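Side-chain contacts in thiosulfate sulfurtransferase (PDB 1YT8), which probably transfers sulfur from thiosulfate to cyanide, as a thiosulfate sulfurtransferase with four rhodanese-like domains: residues 152-157 with 307-312; 292-295 with 301-304; 327-330 with 334-337. All blocks are in the same frame, centred on the assembly; numbering follows the deposited sequence.

Contact 1 bridges two rhodanese-like domains, whereas contacts 2 and 3 lie within one of them and reach the same five-stranded parallel sheet. The centres of contacts 2 and 3 are about 12 Å apart, and each lies about 15 Å from the centre of contact 1. A salt bridge between Glu293 OE1 and Arg334 NH1 (2.8 Å) ties contact 2 to contact 3; Leu310 CD2 packs 3.8 Å from Leu327 CD2 to join contact 1 to contact 3. Strand 303-304 of contact 2 runs on into helix 307-312 of contact 1. That helix supplies Gln312 to the sulfite pocket, whose other residues are Cys193 to Arg198 of the partner domain.

Contact 1. Residues 152-157 with 307-312; sequences ARRFDE and GGQLVQ
Arg154 and Gln309 touch through carbon: CG of Arg154 lies 3.5 Å from CG of Gln309, and the two side chains cross at about a right angle, with guanidinium and amide planes 80° apart. Their polar ends do not bond directly, because Arg154 NH1 and Gln309 NE2, 3.4 Å apart, are both donors.

One water accepts from Gln309 NE2 and, weakly, from Arg154 NH1; another donates to Gln309 OE1 and Ala152 O, so both ends of the amide are linked to 152-157. The contact thus joins two rhodanese-like domains beside the sulfite pocket, pairing the loop and helix start after strand 147-151 with helix 307-312.

Charges fix the arginine. A bend at chi3 (-52°) turns its guanidinium side-on to Asp156, NE meeting OD1 at 2.9 Å and NH2 meeting OD2 at 3.1 Å, each through a syn lone pair. Glu157 OE1 lies over the guanidinium face, a long salt bridge with no N-H aimed at it, and accepts the backbone N-H of Arg154, the N-cap residue, at 3.0 Å. Glu157 OE1 also pairs with NH1 of Arg198, a sulfite-pocket residue; the same NH1 bonds to Gln309 OE1.

Contact 2. Residues 292-295 with 301-304; sequences EEYE and GSRS
Tyr294 lays one face of its ring on Ser304, and its hydroxyl reaches past that residue to Ser302. The Ser304 CB sits 3.4 Å from the centroid of the Tyr294 ring and 10° off the ring normal, a CH-pi contact almost exactly over the centre. Ser304 OG, placed beside its own carbonyl carbon by chi1 of 179°, lies nearer the root of the tyrosine, 3.7 Å from Tyr294 CG. Toward the far end of the ring the strand backbone takes over, with Ser304 N 3.6 Å from Tyr294 CE1.

The phenol finishes in a hydrogen bond: Tyr294 OH donates to Ser302 O at 2.7 Å. The carbonyl oxygen is near the plane of the ring, at its edge, while the hydroxyl is tilted 32° from the carbonyl plane. One aromatic side chain therefore grips segment 301-304 both by its face and by its polar end. Ser302 OG approaches Tyr294 CE1 to 3.8 Å, but it is hydrogen-bonded to Leu299 O, just before this segment.

This is the helix-to-strand half of the beta-alpha-beta unit formed by strand 283-287, helix 291-296 and strand 303-304. The Tyr294 ring also stacks with His298 and touches Trp366. Strand 303-304 is one of the two edge strands of its parallel sheet, and backbone bonds from Arg303 to Leu285 and Asp287 fasten it to strand 283-287.

Contact 3. Residues 327-330 with 334-337; sequences LVDD and RANM
Asp329 OD2 accepts the backbone N-H of Ala335 at 2.7 Å, in a nearly straight bond (163°) that meets the oxygen on its anti side. The same Asp329 OD2 lies 3.2 Å from Ala335 CB, so the carboxylate rests on the alanine while taking its amide. A negative charge at the start of helix 334-344 would be expected to interact favourably with the helix dipole.

Apolar packing adds to this bond, Leu327 CB lying 3.9 Å from Ala335 CB. Exposed Asp330 reaches with OD1 to NH2 of the buried Arg334, a salt bridge of 3.1 Å made at the edge of the guanidinium with the two charged planes 28° apart. The arginine chain bends at chi3 (-73°) to present that edge.

Further bonds position these groups. Asp329 OD1 accepts from the backbone N-H groups of both Asp331 and Gly332, so the two oxygens of one carboxylate hold together the loop and the helix start. Arg334 NE pairs with Asp331, its NH1 with Glu173 of another rhodanese-like domain, and Asp330 OD2 with Arg289.

Strand 324-328 is the central one of its sheet, and the contact closes the loop between the end of this strand and the start of helix 334-344, the first half of a beta-alpha-beta unit completed by strand 348-352. By strand order, the loop corresponds to the one that begins at Cys193 after strand 188-192 in the domain supplying most of the sulfite pocket. Strand 348-352 lies beside Leu327 and Ala335, through Val349 and Val351, while helix 174-181 packs against Arg334.

Contact 1. Residues 152-157 with 307-312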
loop_
_atom_site.group_PDB
_atom_site.type_symbol
_atom_site.label_atom_id
_atom_site.label_comp_id
_atom_site.label_asym_id
_atom_site.label_seq_id
_atom_site.Cartn_x
_atom_site.Cartn_y
_atom_site.Cartn_z
ATOM N N ALA A 152 0.161 15.585 -4.851
ATOM C CA ALA A 152 0.035 14.855 -3.584
ATOM C C ALA A 152 0.479 13.394 -3.540
ATOM O O ALA A 152 0.322 12.733 -2.511
ATOM C CB ALA A 152 -1.410 14.958 -3.085
ATOM N N ARG A 153 1.032 12.890 -4.637
ATOM C CA ARG A 153 1.478 11.500 -4.696
ATOM C C ARG A 153 2.887 11.327 -4.132
ATOM O O ARG A 153 3.490 12.275 -3.629
ATOM C CB ARG A 153 1.466 11.017 -6.149
ATOM C CG ARG A 153 0.113 11.135 -6.847
ATOM C CD ARG A 153 0.258 10.814 -8.323
ATOM N NE ARG A 153 1.013 11.849 -9.032
ATOM C CZ ARG A 153 1.620 11.656 -10.200
ATOM N NH1 ARG A 153 1.568 10.467 -10.793
ATOM N NH2 ARG A 153 2.281 12.650 -10.776
ATOM N N ARG A 154 3.406 10.104 -4.209
ATOM C CA ARG A 154 4.768 9.841 -3.744
ATOM C C ARG A 154 5.699 10.553 -4.718
ATOM O O ARG A 154 5.343 10.761 -5.872
ATOM C CB ARG A 154 5.093 8.345 -3.781
ATOM C CG ARG A 154 4.306 7.475 -2.817
ATOM C CD ARG A 154 4.942 6.085 -2.750
ATOM N NE ARG A 154 5.130 5.512 -4.080
ATOM C CZ ARG A 154 4.222 4.786 -4.726
ATOM N NH1 ARG A 154 3.047 4.528 -4.166
ATOM N NH2 ARG A 154 4.484 4.329 -5.943
ATOM N N PHE A 155 6.896 10.903 -4.266
ATOM C CA PHE A 155 7.845 11.592 -5.134
ATOM C C PHE A 155 8.174 10.789 -6.397
ATOM O O PHE A 155 8.339 11.368 -7.472
ATOM C CB PHE A 155 9.137 11.902 -4.375
ATOM C CG PHE A 155 10.095 12.768 -5.145
ATOM C CD1 PHE A 155 9.764 14.087 -5.455
ATOM C CD2 PHE A 155 11.311 12.260 -5.589
ATOM C CE1 PHE A 155 10.630 14.886 -6.197
ATOM C CE2 PHE A 155 12.185 13.047 -6.331
ATOM C CZ PHE A 155 11.844 14.365 -6.638
ATOM N N ASP A 156 8.274 9.465 -6.284
ATOM C CA ASP A 156 8.587 8.658 -7.467
ATOM C C ASP A 156 7.474 8.700 -8.514
ATOM O O ASP A 156 7.734 8.587 -9.716
ATOM C CB ASP A 156 8.895 7.203 -7.084
ATOM C CG ASP A 156 7.727 6.508 -6.410
ATOM O OD1 ASP A 156 7.496 6.755 -5.209
ATOM O OD2 ASP A 156 7.040 5.712 -7.082
ATOM N N GLU A 157 6.231 8.859 -8.069
ATOM C CA GLU A 157 5.114 8.940 -9.006
ATOM C C GLU A 157 5.205 10.270 -9.736
ATOM O O GLU A 157 5.046 10.342 -10.957
ATOM C CB GLU A 157 3.783 8.854 -8.265
ATOM C CG GLU A 157 3.454 7.471 -7.736
ATOM C CD GLU A 157 2.176 7.465 -6.923
ATOM O OE1 GLU A 157 2.235 7.828 -5.729
ATOM O OE2 GLU A 157 1.116 7.112 -7.482
ATOM N N GLY A 307 2.161 9.887 5.725
ATOM C CA GLY A 307 0.748 10.217 5.821
ATOM C C GLY A 307 -0.151 10.101 4.606
ATOM O O GLY A 307 -1.195 9.447 4.664
ATOM N N GLY A 308 0.233 10.753 3.515
ATOM C CA GLY A 308 -0.576 10.717 2.306
ATOM C C GLY A 308 -0.846 9.309 1.811
ATOM O O GLY A 308 -1.956 8.992 1.381
ATOM N N GLN A 309 0.171 8.461 1.870
ATOM C CA GLN A 309 0.018 7.083 1.429
ATOM C C GLN A 309 -0.673 6.207 2.470
ATOM O O GLN A 309 -1.260 5.183 2.125
ATOM C CB GLN A 309 1.379 6.500 1.052
ATOM C CG GLN A 309 1.952 7.106 -0.221
ATOM C CD GLN A 309 0.962 7.063 -1.377
ATOM O OE1 GLN A 309 0.335 8.071 -1.715
ATOM N NE2 GLN A 309 0.806 5.887 -1.981
ATOM N N LEU A 310 -0.606 6.593 3.741
ATOM C CA LEU A 310 -1.284 5.810 4.776
ATOM C C LEU A 310 -2.786 5.977 4.545
ATOM O O LEU A 310 -3.570 5.033 4.686
ATOM C CB LEU A 310 -0.914 6.315 6.173
ATOM C CG LEU A 310 -1.658 5.678 7.358
ATOM C CD1 LEU A 310 -1.436 4.173 7.378
ATOM C CD2 LEU A 310 -1.167 6.299 8.660
ATOM N N VAL A 311 -3.176 7.191 4.174
ATOM C CA VAL A 311 -4.572 7.499 3.910
ATOM C C VAL A 311 -5.033 6.878 2.587
ATOM O O VAL A 311 -6.188 6.476 2.457
ATOM C CB VAL A 311 -4.793 9.033 3.886
ATOM C CG1 VAL A 311 -6.227 9.370 3.459
ATOM C CG2 VAL A 311 -4.523 9.606 5.286
ATOM N N GLN A 312 -4.120 6.781 1.621
ATOM C CA GLN A 312 -4.426 6.225 0.298
ATOM C C GLN A 312 -4.393 4.691 0.219
ATOM O O GLN A 312 -5.203 4.091 -0.485
ATOM C CB GLN A 312 -3.453 6.807 -0.736
ATOM C CG GLN A 312 -3.584 6.254 -2.154
ATOM C CD GLN A 312 -4.848 6.707 -2.867
ATOM O OE1 GLN A 312 -5.558 7.604 -2.402
ATOM N NE2 GLN A 312 -5.125 6.098 -4.015
HETATM O O HOH W 1 0.779 10.591 -0.847
HETATM O O HOH W 2 2.839 3.766 -1.181
#

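Contact 2. Residues 292-295 with 301-304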
loop_
_atom_site.group_PDB
_atom_site.type_symbol
_atom_site.label_atom_id
_atom_site.label_comp_id
_atom_site.label_asym_id
_atom_site.label_seq_id
_atom_site.Cartn_x
_atom_site.Cartn_y
_atom_site.Cartn_z
ATOM N N GLU A 292 12.862 9.769 4.636
ATOM C CA GLU A 292 14.159 10.293 5.063
ATOM C C GLU A 292 14.181 10.634 6.550
ATOM O O GLU A 292 15.127 10.289 7.260
ATOM C CB GLU A 292 14.522 11.545 4.257
ATOM C CG GLU A 292 14.801 11.325 2.769
ATOM C CD GLU A 292 13.568 10.940 1.957
ATOM O OE1 GLU A 292 12.455 11.409 2.275
ATOM O OE2 GLU A 292 13.718 10.176 0.981
ATOM N N GLU A 293 13.143 11.323 7.014
ATOM C CA GLU A 293 13.043 11.700 8.417
ATOM C C GLU A 293 12.971 10.451 9.287
ATOM O O GLU A 293 13.637 10.359 10.316
ATOM C CB GLU A 293 11.799 12.555 8.637
ATOM C CG GLU A 293 11.903 13.942 8.044
ATOM C CD GLU A 293 10.572 14.655 8.029
ATOM O OE1 GLU A 293 9.727 14.308 7.177
ATOM O OE2 GLU A 293 10.369 15.551 8.876
ATOM N N TYR A 294 12.157 9.492 8.859
ATOM C CA TYR A 294 11.996 8.242 9.585
ATOM C C TYR A 294 13.352 7.560 9.788
ATOM O O TYR A 294 13.727 7.235 10.914
ATOM C CB TYR A 294 11.065 7.302 8.812
ATOM C CG TYR A 294 10.900 5.938 9.451
ATOM C CD1 TYR A 294 9.979 5.735 10.479
ATOM C CD2 TYR A 294 11.683 4.857 9.042
ATOM C CE1 TYR A 294 9.843 4.481 11.087
ATOM C CE2 TYR A 294 11.557 3.601 9.644
ATOM C CZ TYR A 294 10.635 3.424 10.665
ATOM O OH TYR A 294 10.507 2.190 11.262
ATOM N N GLU A 295 14.083 7.350 8.697
ATOM C CA GLU A 295 15.385 6.694 8.776
ATOM C C GLU A 295 16.404 7.488 9.585
ATOM O O GLU A 295 17.321 6.911 10.174
ATOM C CB GLU A 295 15.917 6.404 7.366
ATOM C CG GLU A 295 15.224 5.208 6.704
ATOM C CD GLU A 295 15.655 4.976 5.264
ATOM O OE1 GLU A 295 16.876 4.960 4.996
ATOM O OE2 GLU A 295 14.769 4.795 4.399
ATOM N N GLY A 301 9.659 0.436 17.434
ATOM C CA GLY A 301 8.391 -0.236 17.220
ATOM C C GLY A 301 7.485 0.418 16.196
ATOM O O GLY A 301 6.450 -0.147 15.840
ATOM N N SER A 302 7.857 1.602 15.719
ATOM C CA SER A 302 7.035 2.293 14.734
ATOM C C SER A 302 7.416 1.901 13.312
ATOM O O SER A 302 8.565 1.550 13.035
ATOM C CB SER A 302 7.140 3.815 14.911
ATOM O OG SER A 302 8.443 4.299 14.625
ATOM N N ARG A 303 6.431 1.943 12.420
ATOM C CA ARG A 303 6.623 1.604 11.016
ATOM C C ARG A 303 6.526 2.890 10.205
ATOM O O ARG A 303 5.788 3.804 10.573
ATOM C CB ARG A 303 5.540 0.619 10.558
ATOM C CG ARG A 303 5.580 0.286 9.067
ATOM C CD ARG A 303 4.507 -0.727 8.665
ATOM N NE ARG A 303 4.607 -1.058 7.246
ATOM C CZ ARG A 303 3.929 -2.026 6.635
ATOM N NH1 ARG A 303 3.075 -2.788 7.309
ATOM N NH2 ARG A 303 4.115 -2.237 5.341
ATOM N N SER A 304 7.270 2.969 9.108
ATOM C CA SER A 304 7.235 4.162 8.272
ATOM C C SER A 304 6.074 4.100 7.295
ATOM O O SER A 304 6.042 3.249 6.408
ATOM C CB SER A 304 8.541 4.312 7.489
ATOM O OG SER A 304 8.495 5.459 6.654
#

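Contact 3. Residues 327-330 with 334-337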
loop_
_atom_site.group_PDB
_atom_site.type_symbol
_atom_site.label_atom_id
_atom_site.label_comp_id
_atom_site.label_asym_id
_atom_site.label_seq_id
_atom_site.Cartn_x
_atom_site.Cartn_y
_atom_site.Cartn_z
ATOM N N LEU A 327 -0.578 7.607 15.590
ATOM C CA LEU A 327 0.284 8.300 14.637
ATOM C C LEU A 327 1.366 9.190 15.232
ATOM O O LEU A 327 1.129 9.938 16.189
ATOM C CB LEU A 327 -0.577 9.113 13.666
ATOM C CG LEU A 327 -1.694 8.352 12.947
ATOM C CD1 LEU A 327 -2.248 9.224 11.820
ATOM C CD2 LEU A 327 -1.161 7.028 12.384
ATOM N N VAL A 328 2.546 9.115 14.621
ATOM C CA VAL A 328 3.715 9.874 15.048
ATOM C C VAL A 328 4.217 10.906 14.036
ATOM O O VAL A 328 4.278 10.640 12.839
ATOM C CB VAL A 328 4.908 8.921 15.337
ATOM C CG1 VAL A 328 6.135 9.720 15.782
ATOM C CG2 VAL A 328 4.517 7.897 16.393
ATOM N N ASP A 329 4.560 12.087 14.536
ATOM C CA ASP A 329 5.158 13.145 13.723
ATOM C C ASP A 329 5.897 14.053 14.700
ATOM O O ASP A 329 5.742 13.910 15.913
ATOM C CB ASP A 329 4.121 13.924 12.882
ATOM C CG ASP A 329 3.406 15.033 13.652
ATOM O OD1 ASP A 329 3.918 15.525 14.680
ATOM O OD2 ASP A 329 2.315 15.440 13.190
ATOM N N ASP A 330 6.711 14.966 14.183
ATOM C CA ASP A 330 7.475 15.872 15.038
ATOM C C ASP A 330 7.192 17.321 14.668
ATOM O O ASP A 330 8.037 18.195 14.867
ATOM C CB ASP A 330 8.975 15.593 14.890
ATOM C CG ASP A 330 9.450 15.664 13.436
ATOM O OD1 ASP A 330 8.692 16.147 12.570
ATOM O OD2 ASP A 330 10.595 15.243 13.158
ATOM N N ARG A 334 1.167 16.900 10.409
ATOM C CA ARG A 334 1.010 15.672 9.634
ATOM C C ARG A 334 0.206 14.554 10.281
ATOM O O ARG A 334 -0.702 14.001 9.656
ATOM C CB ARG A 334 2.389 15.171 9.207
ATOM C CG ARG A 334 3.066 16.133 8.241
ATOM C CD ARG A 334 4.438 15.662 7.813
ATOM N NE ARG A 334 5.418 15.800 8.886
ATOM C CZ ARG A 334 6.729 15.668 8.718
ATOM N NH1 ARG A 334 7.222 15.393 7.517
ATOM N NH2 ARG A 334 7.547 15.823 9.750
ATOM N N ALA A 335 0.534 14.217 11.523
ATOM C CA ALA A 335 -0.192 13.168 12.224
ATOM C C ALA A 335 -1.642 13.598 12.468
ATOM O O ALA A 335 -2.566 12.815 12.264
ATOM C CB ALA A 335 0.502 12.842 13.547
ATOM N N ASN A 336 -1.848 14.844 12.892
ATOM C CA ASN A 336 -3.202 15.332 13.139
ATOM C C ASN A 336 -4.073 15.274 11.888
ATOM O O ASN A 336 -5.219 14.823 11.951
ATOM C CB ASN A 336 -3.195 16.778 13.666
ATOM C CG ASN A 336 -2.870 16.866 15.149
ATOM O OD1 ASN A 336 -3.357 16.069 15.957
ATOM N ND2 ASN A 336 -2.061 17.856 15.518
HETATM N N MSE A 337 -3.542 15.736 10.759
HETATM C CA MSE A 337 -4.307 15.725 9.516
HETATM C C MSE A 337 -4.598 14.302 9.043
HETATM O O MSE A 337 -5.731 13.982 8.688
HETATM C CB MSE A 337 -3.579 16.498 8.409
HETATM C CG MSE A 337 -3.567 18.019 8.571
HETATM SE SE MSE A 337 -5.282 18.860 8.963
HETATM C CE MSE A 337 -6.290 18.319 7.385
#